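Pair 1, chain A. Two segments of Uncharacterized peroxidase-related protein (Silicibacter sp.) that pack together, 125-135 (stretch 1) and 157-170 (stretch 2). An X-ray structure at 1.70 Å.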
# COMPACT_ATOMS: atom_id res chain seq x y z
N VAL A 125 -0.35 5.98 -23.21
CA VAL A 125 0.45 6.77 -22.26
C VAL A 125 -0.40 7.85 -21.60
O VAL A 125 -0.16 8.24 -20.46
CB VAL A 125 1.70 7.36 -22.92
CG1 VAL A 125 2.53 6.19 -23.48
CG2 VAL A 125 1.41 8.38 -24.01
N MSE A 126 -1.41 8.34 -22.30
CA MSE A 126 -2.39 9.25 -21.73
C MSE A 126 -3.03 8.63 -20.48
O MSE A 126 -3.09 9.24 -19.41
CB MSE A 126 -3.41 9.59 -22.79
CG MSE A 126 -4.50 10.54 -22.32
SE MSE A 126 -5.90 10.70 -23.63
CE MSE A 126 -6.62 8.96 -23.35
N LEU A 127 -3.48 7.40 -20.62
CA LEU A 127 -4.06 6.70 -19.48
C LEU A 127 -3.07 6.31 -18.39
O LEU A 127 -3.41 6.33 -17.21
CB LEU A 127 -4.84 5.46 -19.95
CG LEU A 127 -5.99 5.76 -20.91
CD1 LEU A 127 -6.67 4.48 -21.37
CD2 LEU A 127 -7.03 6.69 -20.29
N ASP A 128 -1.85 5.95 -18.74
CA ASP A 128 -0.83 5.65 -17.74
C ASP A 128 -0.51 6.87 -16.87
O ASP A 128 -0.28 6.75 -15.66
CB ASP A 128 0.44 5.20 -18.45
CG ASP A 128 0.43 3.80 -19.03
OD1 ASP A 128 -0.48 3.01 -18.73
OD2 ASP A 128 1.37 3.54 -19.82
N PHE A 129 -0.46 8.04 -17.49
CA PHE A 129 -0.23 9.30 -16.79
C PHE A 129 -1.39 9.61 -15.82
O PHE A 129 -1.19 9.98 -14.67
CB PHE A 129 -0.04 10.41 -17.82
CG PHE A 129 0.47 11.74 -17.28
CD1 PHE A 129 1.84 11.99 -17.17
CD2 PHE A 129 -0.39 12.75 -16.88
CE1 PHE A 129 2.29 13.21 -16.69
CE2 PHE A 129 0.05 13.95 -16.38
CZ PHE A 129 1.40 14.17 -16.26
N ALA A 130 -2.60 9.45 -16.31
CA ALA A 130 -3.78 9.66 -15.47
C ALA A 130 -3.74 8.72 -14.28
O ALA A 130 -4.02 9.14 -13.15
CB ALA A 130 -5.06 9.48 -16.28
N ALA A 131 -3.37 7.47 -14.53
CA ALA A 131 -3.24 6.44 -13.49
C ALA A 131 -2.20 6.82 -12.46
O ALA A 131 -2.42 6.72 -11.25
CB ALA A 131 -2.89 5.07 -14.08
N LYS A 132 -1.05 7.26 -12.94
CA LYS A 132 -0.01 7.69 -12.02
C LYS A 132 -0.39 8.93 -11.22
O LYS A 132 -0.04 9.11 -10.04
CB LYS A 132 1.29 7.92 -12.80
CG LYS A 132 2.43 8.27 -11.82
CD LYS A 132 3.76 8.43 -12.55
CE LYS A 132 4.87 8.64 -11.52
NZ LYS A 132 6.18 8.32 -12.14
N MSE A 133 -1.11 9.86 -11.83
CA MSE A 133 -1.64 11.00 -11.12
C MSE A 133 -2.64 10.58 -10.06
O MSE A 133 -2.74 11.15 -8.98
CB MSE A 133 -2.39 11.91 -12.10
CG MSE A 133 -1.52 12.86 -12.91
SE MSE A 133 -2.51 13.99 -14.04
CE MSE A 133 -3.41 14.96 -12.67
N THR A 134 -3.39 9.53 -10.39
CA THR A 134 -4.44 9.07 -9.50
C THR A 134 -3.85 8.38 -8.29
O THR A 134 -4.25 8.63 -7.14
CB THR A 134 -5.43 8.20 -10.28
OG1 THR A 134 -6.09 9.02 -11.26
CG2 THR A 134 -6.53 7.66 -9.36
N ARG A 135 -2.83 7.55 -8.51
CA ARG A 135 -2.17 6.86 -7.39
C ARG A 135 -1.07 7.63 -6.69
O ARG A 135 -0.82 7.44 -5.48
CB ARG A 135 -1.59 5.55 -7.95
CG ARG A 135 -2.65 4.50 -8.16
CD ARG A 135 -2.60 3.87 -9.53
NE ARG A 135 -1.90 2.60 -9.53
CZ ARG A 135 -1.76 1.79 -10.56
NH1 ARG A 135 -2.28 2.06 -11.75
NH2 ARG A 135 -1.07 0.67 -10.33
N ASP A 157 -2.15 20.12 -24.08
CA ASP A 157 -2.79 18.83 -23.98
C ASP A 157 -2.52 18.21 -22.60
O ASP A 157 -3.42 17.60 -22.00
CB ASP A 157 -2.25 17.88 -25.04
CG ASP A 157 -2.60 18.29 -26.45
OD1 ASP A 157 -3.50 19.14 -26.62
OD2 ASP A 157 -1.97 17.74 -27.38
N ILE A 158 -1.29 18.31 -22.14
CA ILE A 158 -0.91 17.77 -20.83
C ILE A 158 -1.73 18.45 -19.74
O ILE A 158 -2.26 17.82 -18.81
CB ILE A 158 0.60 17.93 -20.60
CG1 ILE A 158 1.43 17.26 -21.69
CG2 ILE A 158 0.98 17.41 -19.22
CD1 ILE A 158 2.93 17.28 -21.45
N TRP A 159 -1.88 19.76 -19.85
CA TRP A 159 -2.73 20.50 -18.91
C TRP A 159 -4.16 19.97 -18.88
O TRP A 159 -4.79 19.78 -17.84
CB TRP A 159 -2.77 21.98 -19.29
CG TRP A 159 -3.67 22.79 -18.40
CD1 TRP A 159 -4.96 23.18 -18.63
CD2 TRP A 159 -3.33 23.30 -17.10
NE1 TRP A 159 -5.44 23.91 -17.57
CE2 TRP A 159 -4.45 24.00 -16.62
CE3 TRP A 159 -2.18 23.24 -16.31
CZ2 TRP A 159 -4.45 24.62 -15.37
CZ3 TRP A 159 -2.16 23.86 -15.08
CH2 TRP A 159 -3.31 24.55 -14.63
N ASP A 160 -4.70 19.72 -20.08
CA ASP A 160 -6.03 19.12 -20.17
C ASP A 160 -6.07 17.73 -19.58
O ASP A 160 -7.04 17.37 -18.91
CB ASP A 160 -6.45 19.08 -21.64
CG ASP A 160 -6.79 20.42 -22.24
OD1 ASP A 160 -6.73 21.41 -21.46
OD2 ASP A 160 -7.10 20.50 -23.46
N ILE A 161 -5.05 16.90 -19.81
CA ILE A 161 -5.09 15.56 -19.22
C ILE A 161 -5.09 15.64 -17.71
O ILE A 161 -5.81 14.95 -16.97
CB ILE A 161 -3.92 14.70 -19.75
CG1 ILE A 161 -4.03 14.34 -21.23
CG2 ILE A 161 -3.80 13.43 -18.93
CD1 ILE A 161 -2.68 13.99 -21.83
N ALA A 162 -4.24 16.53 -17.19
CA ALA A 162 -4.15 16.74 -15.76
C ALA A 162 -5.48 17.24 -15.19
O ALA A 162 -5.89 16.80 -14.12
CB ALA A 162 -3.04 17.71 -15.43
N ASN A 163 -6.15 18.14 -15.88
CA ASN A 163 -7.38 18.68 -15.27
C ASN A 163 -8.52 17.68 -15.33
O ASN A 163 -9.27 17.55 -14.36
CB ASN A 163 -7.74 20.01 -15.92
CG ASN A 163 -7.02 21.15 -15.22
OD1 ASN A 163 -7.60 21.81 -14.36
ND2 ASN A 163 -5.76 21.35 -15.58
N VAL A 164 -8.64 16.96 -16.44
CA VAL A 164 -9.68 15.94 -16.52
C VAL A 164 -9.42 14.90 -15.43
O VAL A 164 -10.33 14.54 -14.70
CB VAL A 164 -9.74 15.30 -17.91
CG1 VAL A 164 -10.66 14.10 -17.92
CG2 VAL A 164 -10.19 16.37 -18.89
N THR A 165 -8.19 14.43 -15.34
CA THR A 165 -7.80 13.46 -14.34
C THR A 165 -8.11 13.96 -12.93
O THR A 165 -8.77 13.29 -12.13
CB THR A 165 -6.29 13.16 -14.42
OG1 THR A 165 -5.95 12.57 -15.70
CG2 THR A 165 -5.86 12.16 -13.37
N GLY A 166 -7.66 15.17 -12.59
CA GLY A 166 -7.93 15.74 -11.27
C GLY A 166 -9.41 15.87 -11.00
O GLY A 166 -9.86 15.57 -9.89
N PHE A 167 -10.17 16.30 -12.00
CA PHE A 167 -11.61 16.45 -11.84
C PHE A 167 -12.26 15.14 -11.42
O PHE A 167 -13.07 15.18 -10.50
CB PHE A 167 -12.24 17.01 -13.12
CG PHE A 167 -13.71 17.33 -13.07
CD1 PHE A 167 -14.24 18.36 -12.30
CD2 PHE A 167 -14.57 16.55 -13.82
CE1 PHE A 167 -15.60 18.59 -12.30
CE2 PHE A 167 -15.92 16.78 -13.87
CZ PHE A 167 -16.42 17.82 -13.11
N PHE A 168 -11.92 14.00 -12.03
CA PHE A 168 -12.58 12.76 -11.61
C PHE A 168 -12.06 12.29 -10.28
O PHE A 168 -12.75 11.53 -9.58
CB PHE A 168 -12.48 11.67 -12.71
CG PHE A 168 -13.53 12.12 -13.74
CD1 PHE A 168 -14.87 11.87 -13.52
CD2 PHE A 168 -13.12 12.83 -14.85
CE1 PHE A 168 -15.81 12.32 -14.43
CE2 PHE A 168 -14.06 13.28 -15.78
CZ PHE A 168 -15.40 13.01 -15.56
N ASN A 169 -10.86 12.73 -9.91
CA ASN A 169 -10.41 12.42 -8.55
C ASN A 169 -11.26 13.19 -7.52
O ASN A 169 -11.35 12.83 -6.33
CB ASN A 169 -8.92 12.74 -8.40
CG ASN A 169 -8.11 11.51 -8.79
OD1 ASN A 169 -8.01 10.58 -7.99
ND2 ASN A 169 -7.59 11.48 -10.00
N MSE A 170 -11.88 14.28 -7.96
CA MSE A 170 -12.80 15.03 -7.10
C MSE A 170 -14.16 14.30 -7.13
O MSE A 170 -14.69 13.92 -6.10
CB MSE A 170 -13.02 16.48 -7.50
CG MSE A 170 -14.22 17.18 -6.85
SE MSE A 170 -14.31 19.04 -7.40
CE MSE A 170 -15.22 18.56 -9.03

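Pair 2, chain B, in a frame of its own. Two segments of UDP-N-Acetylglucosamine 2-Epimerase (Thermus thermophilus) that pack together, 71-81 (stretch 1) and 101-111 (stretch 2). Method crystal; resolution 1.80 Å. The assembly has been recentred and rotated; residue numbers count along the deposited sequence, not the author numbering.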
# COMPACT_ATOMS: atom_id res chain seq x y z
N ALA B 71 13.50 -14.51 5.25
CA ALA B 71 12.37 -14.55 4.33
C ALA B 71 11.53 -13.29 4.52
O ALA B 71 11.35 -12.82 5.64
CB ALA B 71 11.52 -15.79 4.59
N LEU B 72 11.00 -12.75 3.42
CA LEU B 72 10.22 -11.52 3.49
C LEU B 72 9.07 -11.51 4.50
O LEU B 72 8.91 -10.54 5.24
CB LEU B 72 9.72 -11.15 2.09
CG LEU B 72 10.86 -10.89 1.10
CD1 LEU B 72 10.29 -10.47 -0.25
CD2 LEU B 72 11.78 -9.80 1.65
N PRO B 73 8.24 -12.57 4.54
CA PRO B 73 7.14 -12.54 5.52
C PRO B 73 7.65 -12.46 6.97
O PRO B 73 7.05 -11.78 7.80
CB PRO B 73 6.41 -13.86 5.25
CG PRO B 73 6.65 -14.07 3.77
CD PRO B 73 8.11 -13.71 3.62
N ASP B 74 8.74 -13.16 7.25
CA ASP B 74 9.29 -13.15 8.60
C ASP B 74 9.89 -11.80 8.94
O ASP B 74 9.76 -11.32 10.07
CB ASP B 74 10.34 -14.26 8.75
CG ASP B 74 9.75 -15.64 8.54
OD1 ASP B 74 8.86 -16.03 9.32
OD2 ASP B 74 10.17 -16.33 7.59
N LEU B 75 10.55 -11.16 7.97
CA LEU B 75 11.13 -9.85 8.21
C LEU B 75 10.03 -8.85 8.55
O LEU B 75 10.13 -8.12 9.53
CB LEU B 75 11.90 -9.34 6.99
CG LEU B 75 12.33 -7.87 7.13
CD1 LEU B 75 13.34 -7.75 8.27
CD2 LEU B 75 12.92 -7.36 5.82
N ALA B 76 8.98 -8.81 7.73
CA ALA B 76 7.88 -7.88 7.97
C ALA B 76 7.28 -8.10 9.36
O ALA B 76 6.97 -7.14 10.06
CB ALA B 76 6.80 -8.05 6.90
N ALA B 77 7.10 -9.36 9.74
CA ALA B 77 6.53 -9.69 11.04
C ALA B 77 7.45 -9.23 12.17
O ALA B 77 6.98 -8.83 13.23
CB ALA B 77 6.29 -11.19 11.14
N ARG B 78 8.75 -9.29 11.92
CA ARG B 78 9.75 -8.88 12.92
C ARG B 78 9.76 -7.37 13.11
O ARG B 78 9.95 -6.86 14.21
CB ARG B 78 11.14 -9.35 12.47
CG ARG B 78 12.29 -8.87 13.35
CD ARG B 78 12.89 -10.01 14.14
NE ARG B 78 13.90 -9.54 15.09
CZ ARG B 78 14.44 -10.30 16.04
NH1 ARG B 78 14.07 -11.57 16.17
NH2 ARG B 78 15.34 -9.79 16.87
N ILE B 79 9.55 -6.64 12.01
CA ILE B 79 9.55 -5.18 12.05
C ILE B 79 8.28 -4.53 12.57
O ILE B 79 8.33 -3.63 13.40
CB ILE B 79 9.81 -4.61 10.63
CG1 ILE B 79 11.20 -5.02 10.14
CG2 ILE B 79 9.63 -3.09 10.63
CD1 ILE B 79 12.35 -4.52 11.00
N LEU B 80 7.13 -4.98 12.07
CA LEU B 80 5.85 -4.37 12.42
C LEU B 80 5.53 -4.02 13.88
O LEU B 80 5.26 -2.86 14.19
CB LEU B 80 4.71 -5.21 11.84
CG LEU B 80 3.33 -4.55 11.86
CD1 LEU B 80 3.38 -3.25 11.05
CD2 LEU B 80 2.29 -5.50 11.26
N PRO B 81 5.57 -5.01 14.79
CA PRO B 81 5.25 -4.72 16.20
C PRO B 81 6.20 -3.75 16.89
O PRO B 81 5.76 -2.80 17.54
CB PRO B 81 5.27 -6.10 16.85
CG PRO B 81 4.98 -7.04 15.71
CD PRO B 81 5.81 -6.45 14.60
N THR B 101 11.69 -0.28 0.27
CA THR B 101 11.98 -1.55 0.91
C THR B 101 10.80 -2.10 1.70
O THR B 101 9.86 -1.37 2.01
CB THR B 101 13.18 -1.46 1.88
OG1 THR B 101 12.83 -0.59 2.97
CG2 THR B 101 14.42 -0.93 1.17
N LEU B 102 10.87 -3.39 2.02
CA LEU B 102 9.83 -4.05 2.80
C LEU B 102 9.74 -3.38 4.19
O LEU B 102 8.66 -3.16 4.72
CB LEU B 102 10.17 -5.54 2.96
CG LEU B 102 9.12 -6.46 3.59
CD1 LEU B 102 7.95 -6.60 2.65
CD2 LEU B 102 9.74 -7.83 3.84
N THR B 103 10.90 -3.06 4.76
CA THR B 103 10.94 -2.42 6.07
C THR B 103 10.23 -1.07 6.03
O THR B 103 9.51 -0.72 6.97
CB THR B 103 12.39 -2.24 6.56
OG1 THR B 103 13.01 -3.53 6.67
CG2 THR B 103 12.42 -1.55 7.92
N THR B 104 10.43 -0.32 4.96
CA THR B 104 9.79 0.97 4.83
C THR B 104 8.27 0.84 4.86
O THR B 104 7.59 1.62 5.53
CB THR B 104 10.23 1.70 3.54
OG1 THR B 104 11.56 2.21 3.73
CG2 THR B 104 9.29 2.84 3.20
N PHE B 105 7.73 -0.15 4.15
CA PHE B 105 6.28 -0.32 4.19
C PHE B 105 5.83 -0.78 5.57
O PHE B 105 4.82 -0.31 6.08
CB PHE B 105 5.79 -1.34 3.15
CG PHE B 105 4.35 -1.71 3.35
CD1 PHE B 105 3.35 -0.74 3.24
CD2 PHE B 105 3.99 -2.99 3.75
CE1 PHE B 105 2.02 -1.04 3.54
CE2 PHE B 105 2.66 -3.31 4.05
CZ PHE B 105 1.67 -2.33 3.95
N ALA B 106 6.58 -1.71 6.16
CA ALA B 106 6.22 -2.23 7.47
C ALA B 106 6.14 -1.09 8.48
O ALA B 106 5.26 -1.07 9.34
CB ALA B 106 7.23 -3.28 7.92
N VAL B 107 7.07 -0.14 8.38
CA VAL B 107 7.08 1.00 9.29
C VAL B 107 5.89 1.92 9.02
O VAL B 107 5.23 2.38 9.95
CB VAL B 107 8.41 1.81 9.17
CG1 VAL B 107 8.33 3.08 10.00
CG2 VAL B 107 9.57 0.95 9.63
N ALA B 108 5.61 2.17 7.74
CA ALA B 108 4.48 3.01 7.37
C ALA B 108 3.17 2.38 7.83
O ALA B 108 2.25 3.08 8.27
CB ALA B 108 4.46 3.21 5.85
N TRP B 109 3.07 1.06 7.72
CA TRP B 109 1.84 0.39 8.14
C TRP B 109 1.71 0.45 9.67
O TRP B 109 0.61 0.62 10.20
CB TRP B 109 1.84 -1.07 7.65
CG TRP B 109 0.50 -1.76 7.78
CD1 TRP B 109 -0.73 -1.17 7.83
CD2 TRP B 109 0.27 -3.17 7.83
NE1 TRP B 109 -1.71 -2.13 7.92
CE2 TRP B 109 -1.12 -3.37 7.92
CE3 TRP B 109 1.11 -4.29 7.81
CZ2 TRP B 109 -1.70 -4.64 7.99
CZ3 TRP B 109 0.54 -5.56 7.88
CH2 TRP B 109 -0.86 -5.72 7.97
N ALA B 110 2.84 0.33 10.37
CA ALA B 110 2.85 0.40 11.83
C ALA B 110 2.34 1.77 12.25
O ALA B 110 1.53 1.89 13.16
CB ALA B 110 4.26 0.16 12.35
N ALA B 111 2.84 2.82 11.58
CA ALA B 111 2.43 4.18 11.89
C ALA B 111 0.93 4.33 11.65
O ALA B 111 0.21 4.87 12.48
CB ALA B 111 3.20 5.16 11.01

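Both pairs pack two helices side by side, their N-to-C directions inclined by 46° in pair 1 and 39° in pair 2, with a negative crossing angle in each. Fourteen central residues superpose with an RMSD of 0.5 Å, yet the axes approach to 9.7 Å in pair 1 and 8.5 Å in pair 2.

Two matched positions carry compact residues: A130(A) with A76(B), and T165(A) with A106(B). In pair 1 the CB of A130(A) lies 3.3 Å from OG1 of T165(A). A hydroxyl is tolerable in this buried place because it donates to its own helix, T165(A) OG1 to I161(A) O at 2.7 Å. In pair 2 the matching position is a plain methyl, with no polar atom to satisfy; CB of A106(B) packs 3.6 Å from CG2 of I79(B).

I79(B) takes the place of M133(A), and both point toward the partner helix. The unbranched selenomethionine side chain carries CE to 3.9 Å from CB of A162(A) and 4.3 Å from N of G166(A), where glycine presents bare backbone. V107(B) matches that glycine; its CA-to-CB bond points away, but its CG2 still comes within 4.2 Å of CG2 of I79(B), so two branched side chains meet there.

I161(A) and L102(B) match, both directed toward the first helix. I161(A) meets M126(A), CD1 to CG at 3.9 Å, and F129(A), CG2 to CD2 at 4.0 Å. The broad phenylalanine ring also reaches I158(A), CZ to CG2 at 4.4 Å. In pair 2 leucines replace both M126(A) and F129(A), namely L72(B) and L75(B): CD2 of L102(B) lies 3.6 Å from CD2 of L72(B) and 3.8 Å from CD2 of L75(B). CD2 of L102(B) also lies 3.2 Å from O of L72(B). Apolar side chains suit this site because they pack without leaving a polar group unsatisfied.

The sharpest chemical contrast comes at T134(A) and L80(B), matched more loosely at 1.7 Å between CA atoms, and at N169(A) and A110(B). Pair 1 forms a hydrogen bond between helices, N169(A) ND2 to T134(A) OG1 at 3.1 Å and nearly linear at 172°. The threonine in turn donates OG1 to O of A130(A) at 2.8 Å, linking the bridge to its own helix. Pair 2 has no hydrogen bond across the stretches. Instead CD1 of L80(B) packs 3.8 Å from CB of A110(B), and CD2 of L80(B) sits 3.8 Å from CZ3 of W109(B).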